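Local coordinates for N2152 (PDB 5U22), which probably hydrolyses rare arabinosyl substrates, acting as a polyspecific family 39 glycoside hydrolase of an anaerobic rumen fungus, at residues V27-K32 with N360-L365; V317-P322 with G331-D336; A356-L361 with I418-A423; A369-E374 with K394-S399; K375-S380 with A412-R417. All coordinates share one frame; numbering follows the deposited sequence. Where two conformers were deposited one is given.

Interaction 1 of 5, residues V27-K32 with N360-L365; sequences VDCNAK and NLPSFL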
# COMPACT_ATOMS: atom_id res chain seq x y z
N VAL A 27 20.92 7.25 -2.79
CA VAL A 27 20.64 6.33 -1.69
C VAL A 27 21.72 6.56 -0.64
O VAL A 27 22.91 6.48 -0.95
CB VAL A 27 20.66 4.87 -2.19
CG1 VAL A 27 20.55 3.89 -1.03
CG2 VAL A 27 19.57 4.64 -3.22
N ASP A 28 21.32 6.87 0.59
CA ASP A 28 22.26 7.01 1.70
C ASP A 28 22.13 5.77 2.58
O ASP A 28 21.21 5.68 3.40
CB ASP A 28 22.00 8.28 2.50
CG ASP A 28 23.06 8.50 3.58
OD1 ASP A 28 23.79 7.54 3.93
OD2 ASP A 28 23.15 9.64 4.09
N CYS A 29 23.08 4.84 2.45
CA CYS A 29 22.96 3.59 3.17
C CYS A 29 23.09 3.75 4.68
O CYS A 29 22.75 2.81 5.41
CB CYS A 29 24.01 2.60 2.66
SG CYS A 29 23.85 2.28 0.88
N ASN A 30 23.56 4.90 5.17
CA ASN A 30 23.62 5.14 6.61
C ASN A 30 22.34 5.73 7.18
O ASN A 30 22.18 5.77 8.40
CB ASN A 30 24.77 6.09 6.95
CG ASN A 30 26.07 5.35 7.18
OD1 ASN A 30 26.08 4.12 7.26
ND2 ASN A 30 27.16 6.09 7.30
N ALA A 31 21.44 6.22 6.34
CA ALA A 31 20.25 6.93 6.79
C ALA A 31 19.09 5.94 6.91
O ALA A 31 18.24 5.81 6.03
CB ALA A 31 19.94 8.08 5.83
N LYS A 32 19.07 5.25 8.05
CA LYS A 32 18.05 4.23 8.30
C LYS A 32 16.69 4.88 8.56
O LYS A 32 16.58 5.81 9.36
CB LYS A 32 18.45 3.37 9.49
CG LYS A 32 19.16 2.07 9.15
CD LYS A 32 20.44 2.27 8.36
CE LYS A 32 21.26 0.98 8.34
NZ LYS A 32 22.37 1.02 7.36
N ASN A 360 27.78 6.25 1.54
CA ASN A 360 27.94 5.50 2.79
C ASN A 360 27.65 4.01 2.59
O ASN A 360 26.99 3.37 3.41
CB ASN A 360 27.06 6.09 3.88
CG ASN A 360 27.45 7.50 4.22
OD1 ASN A 360 28.62 7.79 4.40
ND2 ASN A 360 26.47 8.40 4.28
N LEU A 361 28.16 3.46 1.49
CA LEU A 361 27.98 2.04 1.19
C LEU A 361 28.44 1.19 2.37
O LEU A 361 29.39 1.54 3.07
CB LEU A 361 28.74 1.65 -0.08
CG LEU A 361 28.03 1.95 -1.40
CD1 LEU A 361 28.99 1.78 -2.56
CD2 LEU A 361 26.80 1.06 -1.58
N PRO A 362 27.77 0.07 2.62
CA PRO A 362 28.17 -0.80 3.73
C PRO A 362 29.63 -1.22 3.62
O PRO A 362 30.13 -1.57 2.55
CB PRO A 362 27.24 -2.00 3.58
CG PRO A 362 26.03 -1.45 2.92
CD PRO A 362 26.55 -0.42 1.95
N SER A 363 30.30 -1.19 4.77
CA SER A 363 31.68 -1.64 4.83
C SER A 363 31.80 -3.12 4.53
O SER A 363 32.89 -3.57 4.14
CB SER A 363 32.27 -1.32 6.19
OG SER A 363 31.54 -1.97 7.21
N PHE A 364 30.70 -3.89 4.66
CA PHE A 364 30.82 -5.31 4.33
C PHE A 364 31.11 -5.53 2.85
O PHE A 364 31.57 -6.62 2.48
CB PHE A 364 29.57 -6.12 4.79
CG PHE A 364 28.27 -5.77 4.10
CD1 PHE A 364 28.04 -6.08 2.76
CD2 PHE A 364 27.22 -5.23 4.84
CE1 PHE A 364 26.82 -5.77 2.16
CE2 PHE A 364 26.00 -4.94 4.25
CZ PHE A 364 25.80 -5.20 2.91
N LEU A 365 30.88 -4.53 2.01
CA LEU A 365 31.24 -4.65 0.60
C LEU A 365 32.73 -4.46 0.35
O LEU A 365 33.19 -4.76 -0.76
CB LEU A 365 30.45 -3.63 -0.23
CG LEU A 365 28.92 -3.77 -0.23
CD1 LEU A 365 28.24 -2.58 -0.90
CD2 LEU A 365 28.51 -5.06 -0.93
O HOH W 1 27.06 2.07 5.67

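Interaction 2 of 5, residues V317-P322 with G331-D336; sequences VSVSPP and GAASVD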
# COMPACT_ATOMS: atom_id res chain seq x y z
N VAL A 317 16.35 2.51 3.86
CA VAL A 317 17.23 3.66 3.97
C VAL A 317 16.75 4.76 3.03
O VAL A 317 15.99 4.53 2.09
CB VAL A 317 18.70 3.31 3.68
CG1 VAL A 317 19.22 2.33 4.71
CG2 VAL A 317 18.85 2.71 2.28
N SER A 318 17.26 5.97 3.28
CA SER A 318 16.74 7.15 2.61
C SER A 318 17.12 7.18 1.13
O SER A 318 18.25 6.87 0.75
CB SER A 318 17.23 8.41 3.30
OG SER A 318 16.60 8.55 4.57
N VAL A 319 16.15 7.54 0.31
CA VAL A 319 16.33 7.75 -1.12
C VAL A 319 15.98 9.20 -1.39
O VAL A 319 14.90 9.66 -1.01
CB VAL A 319 15.43 6.82 -1.95
CG1 VAL A 319 15.52 7.19 -3.44
CG2 VAL A 319 15.80 5.35 -1.73
N SER A 320 16.89 9.91 -2.06
CA SER A 320 16.59 11.29 -2.44
C SER A 320 16.30 11.33 -3.93
O SER A 320 17.22 11.10 -4.74
CB SER A 320 17.74 12.22 -2.09
OG SER A 320 17.50 13.52 -2.60
N PRO A 321 15.07 11.61 -4.34
CA PRO A 321 14.70 11.51 -5.76
C PRO A 321 14.68 12.89 -6.40
O PRO A 321 14.94 13.90 -5.73
CB PRO A 321 13.30 10.91 -5.69
CG PRO A 321 12.72 11.58 -4.47
CD PRO A 321 13.87 11.79 -3.49
N PRO A 322 14.40 12.98 -7.70
CA PRO A 322 14.35 14.32 -8.33
C PRO A 322 13.39 15.28 -7.66
O PRO A 322 13.76 16.44 -7.40
CB PRO A 322 13.96 13.99 -9.77
CG PRO A 322 14.59 12.65 -10.02
CD PRO A 322 14.37 11.91 -8.72
N GLY A 331 11.65 5.86 -5.42
CA GLY A 331 11.83 4.46 -5.08
C GLY A 331 12.25 4.26 -3.65
O GLY A 331 12.25 5.18 -2.83
N ALA A 332 12.63 3.02 -3.34
CA ALA A 332 12.94 2.63 -1.98
C ALA A 332 14.17 1.72 -1.98
O ALA A 332 14.43 1.00 -2.94
CB ALA A 332 11.77 1.90 -1.31
N ALA A 333 14.90 1.75 -0.87
CA ALA A 333 16.15 1.02 -0.79
C ALA A 333 16.25 0.32 0.55
O ALA A 333 15.79 0.85 1.57
CB ALA A 333 17.35 1.95 -0.97
N SER A 334 16.85 -0.87 0.55
CA SER A 334 17.06 -1.62 1.78
C SER A 334 18.52 -2.04 1.89
O SER A 334 19.21 -2.24 0.89
CB SER A 334 16.14 -2.85 1.84
OG SER A 334 16.47 -3.76 0.82
N VAL A 335 18.99 -2.16 3.13
CA VAL A 335 20.33 -2.66 3.42
C VAL A 335 20.20 -3.77 4.45
O VAL A 335 19.52 -3.58 5.46
CB VAL A 335 21.27 -1.56 3.95
CG1 VAL A 335 22.63 -2.17 4.30
CG2 VAL A 335 21.42 -0.43 2.95
N ASP A 336 20.85 -4.90 4.19
CA ASP A 336 20.80 -6.06 5.08
C ASP A 336 22.23 -6.51 5.36
O ASP A 336 22.89 -7.07 4.48
CB ASP A 336 19.99 -7.18 4.44
CG ASP A 336 19.77 -8.37 5.38
OD1 ASP A 336 20.63 -8.64 6.25
OD2 ASP A 336 18.74 -9.04 5.24
O HOH W 2 13.60 3.43 1.13

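Interaction 3 of 5, residues A356-L361 with I418-A423; sequences ANFKNL and IYITKA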
# COMPACT_ATOMS: atom_id res chain seq x y z
N ALA A 356 22.00 6.52 -10.41
CA ALA A 356 21.71 6.09 -9.05
C ALA A 356 23.00 6.22 -8.24
O ALA A 356 23.94 5.44 -8.43
CB ALA A 356 21.18 4.66 -9.02
N ASN A 357 23.06 7.23 -7.39
CA ASN A 357 24.20 7.45 -6.53
C ASN A 357 23.99 6.69 -5.23
O ASN A 357 22.90 6.74 -4.65
CB ASN A 357 24.38 8.94 -6.24
CG ASN A 357 24.42 9.76 -7.50
OD1 ASN A 357 25.31 9.59 -8.33
ND2 ASN A 357 23.44 10.67 -7.67
N PHE A 358 25.01 5.97 -4.79
CA PHE A 358 25.01 5.35 -3.47
C PHE A 358 26.10 5.99 -2.63
O PHE A 358 27.26 6.04 -3.05
CB PHE A 358 25.26 3.85 -3.58
CG PHE A 358 24.16 3.11 -4.29
CD1 PHE A 358 23.16 2.48 -3.57
CD2 PHE A 358 24.12 3.06 -5.68
CE1 PHE A 358 22.14 1.80 -4.23
CE2 PHE A 358 23.12 2.38 -6.33
CZ PHE A 358 22.13 1.75 -5.61
N LYS A 359 25.74 6.49 -1.45
CA LYS A 359 26.73 6.99 -0.50
C LYS A 359 26.67 6.19 0.79
O LYS A 359 25.68 5.51 1.10
CB LYS A 359 26.54 8.48 -0.21
CG LYS A 359 25.11 8.92 -0.02
CD LYS A 359 25.01 10.45 -0.10
CE LYS A 359 25.79 11.11 1.03
N ASN A 360 27.78 6.25 1.54
CA ASN A 360 27.94 5.50 2.79
C ASN A 360 27.65 4.01 2.59
O ASN A 360 26.99 3.37 3.41
CB ASN A 360 27.06 6.09 3.88
CG ASN A 360 27.45 7.50 4.22
OD1 ASN A 360 28.62 7.79 4.40
ND2 ASN A 360 26.47 8.40 4.28
N LEU A 361 28.16 3.46 1.49
CA LEU A 361 27.98 2.04 1.19
C LEU A 361 28.44 1.19 2.37
O LEU A 361 29.39 1.54 3.07
CB LEU A 361 28.74 1.65 -0.08
CG LEU A 361 28.03 1.95 -1.40
CD1 LEU A 361 28.99 1.78 -2.56
CD2 LEU A 361 26.80 1.06 -1.58
N ILE A 418 18.55 -2.08 -8.66
CA ILE A 418 20.00 -2.23 -8.52
C ILE A 418 20.23 -3.09 -7.28
O ILE A 418 19.79 -2.72 -6.19
CB ILE A 418 20.70 -0.88 -8.42
CG1 ILE A 418 20.59 -0.15 -9.76
CG2 ILE A 418 22.17 -1.07 -8.04
CD1 ILE A 418 20.89 1.31 -9.69
N TYR A 419 20.89 -4.23 -7.46
CA TYR A 419 21.11 -5.20 -6.39
C TYR A 419 22.61 -5.35 -6.19
O TYR A 419 23.32 -5.75 -7.11
CB TYR A 419 20.48 -6.55 -6.76
CG TYR A 419 20.19 -7.47 -5.59
CD1 TYR A 419 18.98 -7.39 -4.90
CD2 TYR A 419 21.10 -8.44 -5.19
CE1 TYR A 419 18.70 -8.24 -3.84
CE2 TYR A 419 20.83 -9.29 -4.12
CZ TYR A 419 19.62 -9.19 -3.45
OH TYR A 419 19.33 -10.03 -2.40
N ILE A 420 23.09 -5.03 -4.99
CA ILE A 420 24.52 -4.92 -4.72
C ILE A 420 24.92 -5.99 -3.72
O ILE A 420 24.36 -6.06 -2.62
CB ILE A 420 24.89 -3.52 -4.18
CG1 ILE A 420 24.35 -2.43 -5.10
CG2 ILE A 420 26.38 -3.40 -3.99
CD1 ILE A 420 24.69 -1.02 -4.62
N THR A 421 25.90 -6.81 -4.09
CA THR A 421 26.43 -7.86 -3.23
C THR A 421 27.94 -7.75 -3.19
O THR A 421 28.55 -6.91 -3.85
CB THR A 421 25.99 -9.25 -3.72
OG1 THR A 421 26.31 -9.40 -5.11
CG2 THR A 421 24.50 -9.44 -3.53
N LYS A 422 28.56 -8.63 -2.40
CA LYS A 422 30.02 -8.63 -2.30
C LYS A 422 30.64 -9.16 -3.58
O LYS A 422 30.15 -10.12 -4.19
CB LYS A 422 30.47 -9.48 -1.11
CG LYS A 422 30.13 -8.86 0.25
CD LYS A 422 30.59 -9.76 1.40
CE LYS A 422 32.07 -10.07 1.32
NZ LYS A 422 32.54 -10.91 2.46
N ALA A 423 31.74 -8.54 -3.99
CA ALA A 423 32.45 -8.96 -5.20
C ALA A 423 33.54 -9.98 -4.86
O ALA A 423 33.65 -11.02 -5.52
CB ALA A 423 33.06 -7.77 -5.90

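Interaction 4 of 5, residues A369-E374 with K394-S399; sequences AHVKVE and KNYSIS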
# COMPACT_ATOMS: atom_id res chain seq x y z
N ALA A 369 32.17 -3.88 -5.09
CA ALA A 369 30.78 -4.29 -5.02
C ALA A 369 30.36 -4.94 -6.32
O ALA A 369 30.66 -4.44 -7.41
CB ALA A 369 29.87 -3.10 -4.72
N HIS A 370 29.64 -6.05 -6.22
CA HIS A 370 29.04 -6.66 -7.40
C HIS A 370 27.65 -6.06 -7.62
O HIS A 370 26.80 -6.11 -6.72
CB HIS A 370 28.94 -8.17 -7.24
CG HIS A 370 28.49 -8.86 -8.48
ND1 HIS A 370 29.28 -8.96 -9.61
CD2 HIS A 370 27.30 -9.42 -8.81
CE1 HIS A 370 28.61 -9.57 -10.56
NE2 HIS A 370 27.41 -9.88 -10.10
N VAL A 371 27.43 -5.48 -8.80
CA VAL A 371 26.21 -4.73 -9.09
C VAL A 371 25.45 -5.42 -10.21
O VAL A 371 25.97 -5.55 -11.33
CB VAL A 371 26.52 -3.27 -9.46
CG1 VAL A 371 25.23 -2.52 -9.79
CG2 VAL A 371 27.26 -2.60 -8.31
N LYS A 372 24.24 -5.87 -9.93
CA LYS A 372 23.35 -6.40 -10.94
C LYS A 372 22.19 -5.44 -11.13
O LYS A 372 21.51 -5.09 -10.15
CB LYS A 372 22.85 -7.79 -10.56
CG LYS A 372 21.84 -8.38 -11.53
CD LYS A 372 21.45 -9.78 -11.07
CE LYS A 372 20.59 -10.51 -12.09
NZ LYS A 372 20.18 -11.86 -11.57
N VAL A 373 21.98 -5.00 -12.36
CA VAL A 373 20.95 -4.02 -12.69
C VAL A 373 19.91 -4.72 -13.56
O VAL A 373 20.25 -5.29 -14.60
CB VAL A 373 21.56 -2.80 -13.40
CG1 VAL A 373 20.49 -1.77 -13.70
CG2 VAL A 373 22.66 -2.19 -12.54
N GLU A 374 18.65 -4.69 -13.12
CA GLU A 374 17.58 -5.38 -13.83
C GLU A 374 16.42 -4.43 -14.12
O GLU A 374 16.26 -3.40 -13.46
CB GLU A 374 17.02 -6.56 -13.03
CG GLU A 374 18.05 -7.52 -12.52
CD GLU A 374 17.43 -8.56 -11.62
OE1 GLU A 374 16.68 -9.41 -12.13
OE2 GLU A 374 17.65 -8.50 -10.39
N LYS A 394 28.15 -6.17 -13.23
CA LYS A 394 29.60 -6.04 -13.18
C LYS A 394 30.01 -5.55 -11.80
O LYS A 394 29.17 -5.13 -10.99
CB LYS A 394 30.14 -5.11 -14.27
CG LYS A 394 29.76 -3.66 -14.08
CD LYS A 394 30.34 -2.79 -15.18
CE LYS A 394 29.95 -1.33 -14.98
NZ LYS A 394 30.31 -0.49 -16.16
N ASN A 395 31.32 -5.58 -11.54
CA ASN A 395 31.85 -5.10 -10.28
C ASN A 395 32.16 -3.62 -10.38
O ASN A 395 32.58 -3.12 -11.43
CB ASN A 395 33.12 -5.87 -9.89
CG ASN A 395 32.85 -7.33 -9.52
OD1 ASN A 395 31.70 -7.74 -9.27
ND2 ASN A 395 33.91 -8.12 -9.46
N TYR A 396 31.91 -2.90 -9.29
CA TYR A 396 32.22 -1.48 -9.17
C TYR A 396 33.25 -1.29 -8.06
O TYR A 396 33.08 -1.83 -6.96
CB TYR A 396 30.98 -0.66 -8.83
CG TYR A 396 30.06 -0.36 -10.00
CD1 TYR A 396 29.35 -1.37 -10.64
CD2 TYR A 396 29.89 0.95 -10.44
CE1 TYR A 396 28.51 -1.09 -11.70
CE2 TYR A 396 29.04 1.24 -11.50
CZ TYR A 396 28.35 0.22 -12.12
OH TYR A 396 27.52 0.51 -13.17
N SER A 397 34.29 -0.51 -8.34
CA SER A 397 35.24 -0.13 -7.30
C SER A 397 34.63 0.94 -6.41
O SER A 397 34.06 1.93 -6.91
CB SER A 397 36.54 0.36 -7.95
OG SER A 397 37.44 0.89 -6.98
N ILE A 398 34.72 0.75 -5.10
CA ILE A 398 34.14 1.67 -4.13
C ILE A 398 35.22 2.63 -3.65
O ILE A 398 36.27 2.19 -3.17
CB ILE A 398 33.52 0.91 -2.94
CG1 ILE A 398 32.37 0.02 -3.43
CG2 ILE A 398 33.01 1.89 -1.88
CD1 ILE A 398 31.82 -0.94 -2.38
N SER A 399 34.96 3.93 -3.78
CA SER A 399 35.86 4.97 -3.30
C SER A 399 35.09 5.84 -2.32
O SER A 399 34.08 6.46 -2.69
CB SER A 399 36.39 5.81 -4.46

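Interaction 5 of 5, residues K375-S380 with A412-R417; sequences KIDWKS and ASSGYR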
# COMPACT_ATOMS: atom_id res chain seq x y z
N LYS A 375 15.59 -4.82 -15.09
CA LYS A 375 14.36 -4.09 -15.38
C LYS A 375 13.21 -5.07 -15.57
O LYS A 375 13.41 -6.22 -15.97
CB LYS A 375 14.48 -3.21 -16.62
CG LYS A 375 14.70 -3.97 -17.92
CD LYS A 375 14.75 -3.01 -19.10
CE LYS A 375 15.22 -3.69 -20.38
NZ LYS A 375 14.29 -4.75 -20.83
N ILE A 376 12.00 -4.60 -15.28
CA ILE A 376 10.79 -5.34 -15.58
C ILE A 376 9.96 -4.42 -16.47
O ILE A 376 9.58 -3.32 -16.06
CB ILE A 376 10.03 -5.77 -14.32
CG1 ILE A 376 8.76 -6.53 -14.71
CG2 ILE A 376 9.72 -4.58 -13.37
CD1 ILE A 376 9.06 -7.90 -15.27
N ASP A 377 9.73 -4.84 -17.71
CA ASP A 377 9.04 -3.98 -18.65
C ASP A 377 7.53 -4.20 -18.56
O ASP A 377 7.05 -5.26 -18.14
CB ASP A 377 9.51 -4.23 -20.09
CG ASP A 377 10.94 -3.77 -20.31
OD1 ASP A 377 11.40 -2.86 -19.59
OD2 ASP A 377 11.60 -4.33 -21.21
N TRP A 378 6.78 -3.18 -18.97
CA TRP A 378 5.33 -3.18 -18.87
C TRP A 378 4.73 -2.73 -20.19
O TRP A 378 5.20 -1.74 -20.77
CB TRP A 378 4.90 -2.26 -17.73
CG TRP A 378 3.46 -1.94 -17.62
CD1 TRP A 378 2.54 -2.55 -16.81
CD2 TRP A 378 2.76 -0.88 -18.29
NE1 TRP A 378 1.31 -1.93 -16.94
CE2 TRP A 378 1.42 -0.91 -17.84
CE3 TRP A 378 3.14 0.09 -19.22
CZ2 TRP A 378 0.46 -0.01 -18.30
CZ3 TRP A 378 2.18 0.98 -19.68
CH2 TRP A 378 0.86 0.92 -19.22
N LYS A 379 3.72 -3.46 -20.67
CA LYS A 379 2.89 -3.07 -21.80
C LYS A 379 1.50 -2.64 -21.38
O LYS A 379 0.98 -1.61 -21.84
CB LYS A 379 2.78 -4.23 -22.80
CG LYS A 379 4.10 -4.67 -23.40
CD LYS A 379 4.19 -4.31 -24.87
CE LYS A 379 5.53 -4.73 -25.44
NZ LYS A 379 5.90 -6.13 -25.05
N SER A 380 0.86 -3.42 -20.51
CA SER A 380 -0.44 -3.08 -19.95
C SER A 380 -0.67 -3.99 -18.75
O SER A 380 0.02 -4.99 -18.56
CB SER A 380 -1.56 -3.25 -20.97
OG SER A 380 -1.89 -4.62 -21.10
N ALA A 412 9.30 5.52 -18.41
CA ALA A 412 8.51 5.84 -17.23
C ALA A 412 7.65 4.69 -16.72
O ALA A 412 7.07 4.81 -15.64
CB ALA A 412 7.59 7.04 -17.52
N SER A 413 7.56 3.58 -17.46
CA SER A 413 6.65 2.50 -17.10
C SER A 413 7.36 1.27 -16.56
O SER A 413 6.77 0.53 -15.75
CB SER A 413 5.80 2.10 -18.31
OG SER A 413 6.62 1.65 -19.38
N SER A 414 8.60 1.03 -16.96
CA SER A 414 9.39 -0.08 -16.44
C SER A 414 9.68 0.10 -14.95
O SER A 414 9.71 1.22 -14.42
CB SER A 414 10.72 -0.18 -17.19
OG SER A 414 10.55 -0.61 -18.54
N GLY A 415 9.91 -1.01 -14.27
CA GLY A 415 10.48 -1.00 -12.93
C GLY A 415 11.95 -1.37 -13.02
O GLY A 415 12.34 -2.18 -13.86
N TYR A 416 12.76 -0.76 -12.16
CA TYR A 416 14.20 -1.01 -12.16
C TYR A 416 14.68 -1.46 -10.80
O TYR A 416 14.12 -1.07 -9.77
CB TYR A 416 14.97 0.24 -12.58
CG TYR A 416 14.60 0.70 -13.98
CD1 TYR A 416 15.12 0.08 -15.10
CD2 TYR A 416 13.72 1.75 -14.16
CE1 TYR A 416 14.78 0.51 -16.38
CE2 TYR A 416 13.37 2.17 -15.42
CZ TYR A 416 13.91 1.55 -16.53
OH TYR A 416 13.54 1.97 -17.78
N ARG A 417 15.73 -2.29 -10.78
CA ARG A 417 16.36 -2.65 -9.51
C ARG A 417 17.87 -2.62 -9.67
O ARG A 417 18.41 -3.09 -10.68
CB ARG A 417 15.94 -4.03 -8.99
CG ARG A 417 16.54 -4.34 -7.63
CD ARG A 417 15.97 -5.60 -6.96
NE ARG A 417 16.37 -6.84 -7.64
CZ ARG A 417 16.15 -8.06 -7.15
NH1 ARG A 417 15.54 -8.22 -5.97
NH2 ARG A 417 16.54 -9.12 -7.83
O HOH W 3 8.09 -0.59 -19.80

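Interaction 1 of 5, residues V27-K32 with N360-L365
Asn-360 lays its side-chain amide against that of Asn-30 and hands its N-H to Asp-28. The two amides are stacked, with planes 15° apart, although the side chains themselves cross at about a right angle. Asn-30 ND2 lies 3.4 Å from Asn-360 CG. One water ties the pair a second time. It donates to Asn-30 OD1 at 2.8 Å and to Asn-360 O at 2.6 Å. Asn-360 ND2 reaches Asp-28 OD1 at 2.8 Å along an almost straight bond of 177°. Asp-28 OD1 also accepts from the backbone N of Asn-30, at 2.9 Å. These two donors come from opposite faces of the carboxylate plane, so they hold the group between them. On the buried side, Cys-29 has SG anti to its carbonyl carbon (chi1 -58°). SG then rests beside Leu-361 CD2 and Pro-362 CD, both apolar. Cys-29 also brings CB to 3.2 Å from Asn-360 O. The loop after strand 353-359 thus packs on the corner between strands 23-28 and 31-35. That corner is a type I beta turn from Asp-28 to Ala-31, and it carries an Asx turn at Asp-28.

Interaction 2 of 5, residues V317-P322 with G331-D336
Val-317, Ala-333 and Val-319 give up the most surface here, and they pack as a small apolar cluster. Ala-333 CB sits between the two valines. It is 3.7 Å from Val-317 CG2 and 3.8 Å from Val-319 CG2. Val-317 holds CG1 anti to its carbonyl carbon (chi1 -64°), and this branch meets Val-335 CG2 at 3.9 Å. The side chains of Val-317 and Val-335 cross at about a right angle. Val-319 also lays CB against Gly-331 O, 3.7 Å away. Val-27 of strand 23-28 and Phe-344 of strand 341-347 add to the same cluster. The backbones meet at one direct bond, from Val-317 N to Ala-333 O at 2.9 Å. A water fills the neighbouring place. It accepts from Ala-333 N at 2.9 Å and lies 2.8 Å from Val-317 O. The strands are antiparallel but splayed, with axes 148° apart in direction, and together they form the hairpin of 315-320 and 330-336. The chemistry is therefore mostly apolar: methyl groups do much of the joining, while one direct hydrogen bond and one water serve the backbone polar groups at the Val-317 and Ala-333 pair.

Interaction 3 of 5, residues A356-L361 with I418-A423
No polar bond links Phe-358 to Ile-420, or any other pair across this contact; the nearby gripped atom is Asn-357 ND2, hydrogen-bonded to Gln-24 OE1 and Thr-26 OG1 of strand 23-28. The contact itself is apolar. Ile-420 CD1 stands over the centre of the Phe-358 ring, 3.8 Å from the centroid and 10° off the ring normal. This is a CH-pi contact. The Ile-420 chain is fully extended at chi2 (-180°), which carries CD1 out to the ring. Ile-418 CG2 comes obliquely to Phe-358 CZ at 3.7 Å. Ile-418 CD1 presses on Ala-356 CB at 3.4 Å, tighter than usual van der Waals contact. Leu-361 CD2 meets Ile-420 CD1 from further along the chain, at 4.2 Å. With an alanine in place of Phe-358, the space beneath Ile-420 CD1 would probably be left as a gap, and Ile-418 CG2 would lose its aromatic neighbour. The strand axes pass 10.8 Å apart and 33° from parallel, as in face-to-face packing within a beta sandwich. Strand 353-359 runs beside strands 23-28 and 403-408. Strand 415-422 lies between strands 341-347 and 368-376.

Interaction 4 of 5, residues A369-E374 with K394-S399
Residues 369-371 pair with 394-396 as antiparallel strands: Ala-369 with Tyr-396 and Val-371 with Lys-394 are hydrogen-bonded pairs, and His-370 with Asn-395 is the non-hydrogen-bonded pair between them. The bonds run both ways in each hydrogen-bonded pair. Tyr-396 N reaches Ala-369 O at 2.7 Å, and Val-371 N reaches Lys-394 O at 2.8 Å. Asn-395 CA adds a CA-H...O contact to Ala-369 O at 3.2 Å. The two strands are strongly twisted against each other, with N-to-C directions 132° apart. His-370 and Asn-395 share one face of the sheet. His-370 has CG anti to the backbone N (chi1 -173°), which brings ND1 beside Asn-395 OD1. His-370 ND1 donates to Asn-395 OD1 at 2.7 Å, and the oxygen lies close to the ring plane. The amide plane stands 81° from that of the ring. His-370 NE2 has a second partner, Glu-393 OE2, so both ring nitrogens are engaged and the ring is held in rotation. The nearby carboxylate may favour a positively charged ring. Strands 368-376 and 389-397 follow each other in the chain and form an antiparallel hairpin of the beta sandwich. Strand 415-422 flanks 368-376 on its other edge. Ala-369, Val-371, Lys-394 and Tyr-396 share the other face. Ala-369 and Val-371 are buried there, while Lys-394 is exposed. Val-371 CG2 packs on Tyr-396 CD1 at 3.4 Å, and the two side chains cross at about a right angle. Beyond the paired residues, Ile-398 brings CD1 back to Ala-369 CB, 3.7 Å away. Ile-398 also touches Leu-361, Leu-365 and Ile-403, and Tyr-396 touches Val-405.

Interaction 5 of 5, residues K375-S380 with A412-R417
Asp-377 OD1 accepts from Ser-414 OG at 2.6 Å, on the anti side of the carboxylate. The other oxygen, OD2, is met on its syn side by Lys-375 NZ at 2.7 Å, in a salt bridge along the same strand end. The lysine chain bends at chi4 (63°) to bring NZ there. Lys-375 NZ also donates to Asn-389 OD1. A lysine in place of Asp-377 would probably leave Ser-414 OG without this acceptor and Lys-375 without its opposite charge. A water joins the next residues. It accepts from Trp-378 N at 3.0 Å, donates to Ser-414 OG at 2.8 Å and is hydrogen-bonded to Ser-413 OG. The backbones bond at Ile-376 and Gly-415, an antiparallel hydrogen-bonded pair. Ile-376 N reaches Gly-415 O at 2.8 Å, and Gly-415 N returns a bond to Ile-376 O. Strands 368-376 and 415-422 are neighbours in the sandwich, and this is where one ends and the other begins. At the glycine, Ile-376 CG2 lies directly against Gly-415 CA, at 3.7 Å, because no side chain stands between them. Lys-375 CB rests obliquely on the Tyr-416 ring, whose hydroxyl is hydrogen-bonded to Asn-411 N. Trp-378 CE3 meets Ser-413 CB at 3.5 Å. Further out, Ile-376 packs on Tyr-304, Phe-305 and Trp-308 of helix 301-310, a contact of the sandwich with a helix of the barrel domain.

How the interactions relate
All five contacts belong to the beta sandwich that accompanies the TIM barrel. Interaction 1 joins the N-terminal strands to a loop more than 300 residues later, and interaction 2 falls within that span. Interactions 1 and 3 share Asn-360 and Leu-361, with centres about 8 Å apart. Interactions 3 and 4 lie about 7 Å apart at centre and meet where strands 368-376 and 415-422 pair. Interaction 5 uses these two strands again, nearer the barrel; its centre is about 21 Å from those of interactions 3 and 4. Glu-374 and Arg-417 form a salt bridge between interactions 4 and 5. The sandwich is thus built from both chain ends, which are brought together outside the barrel.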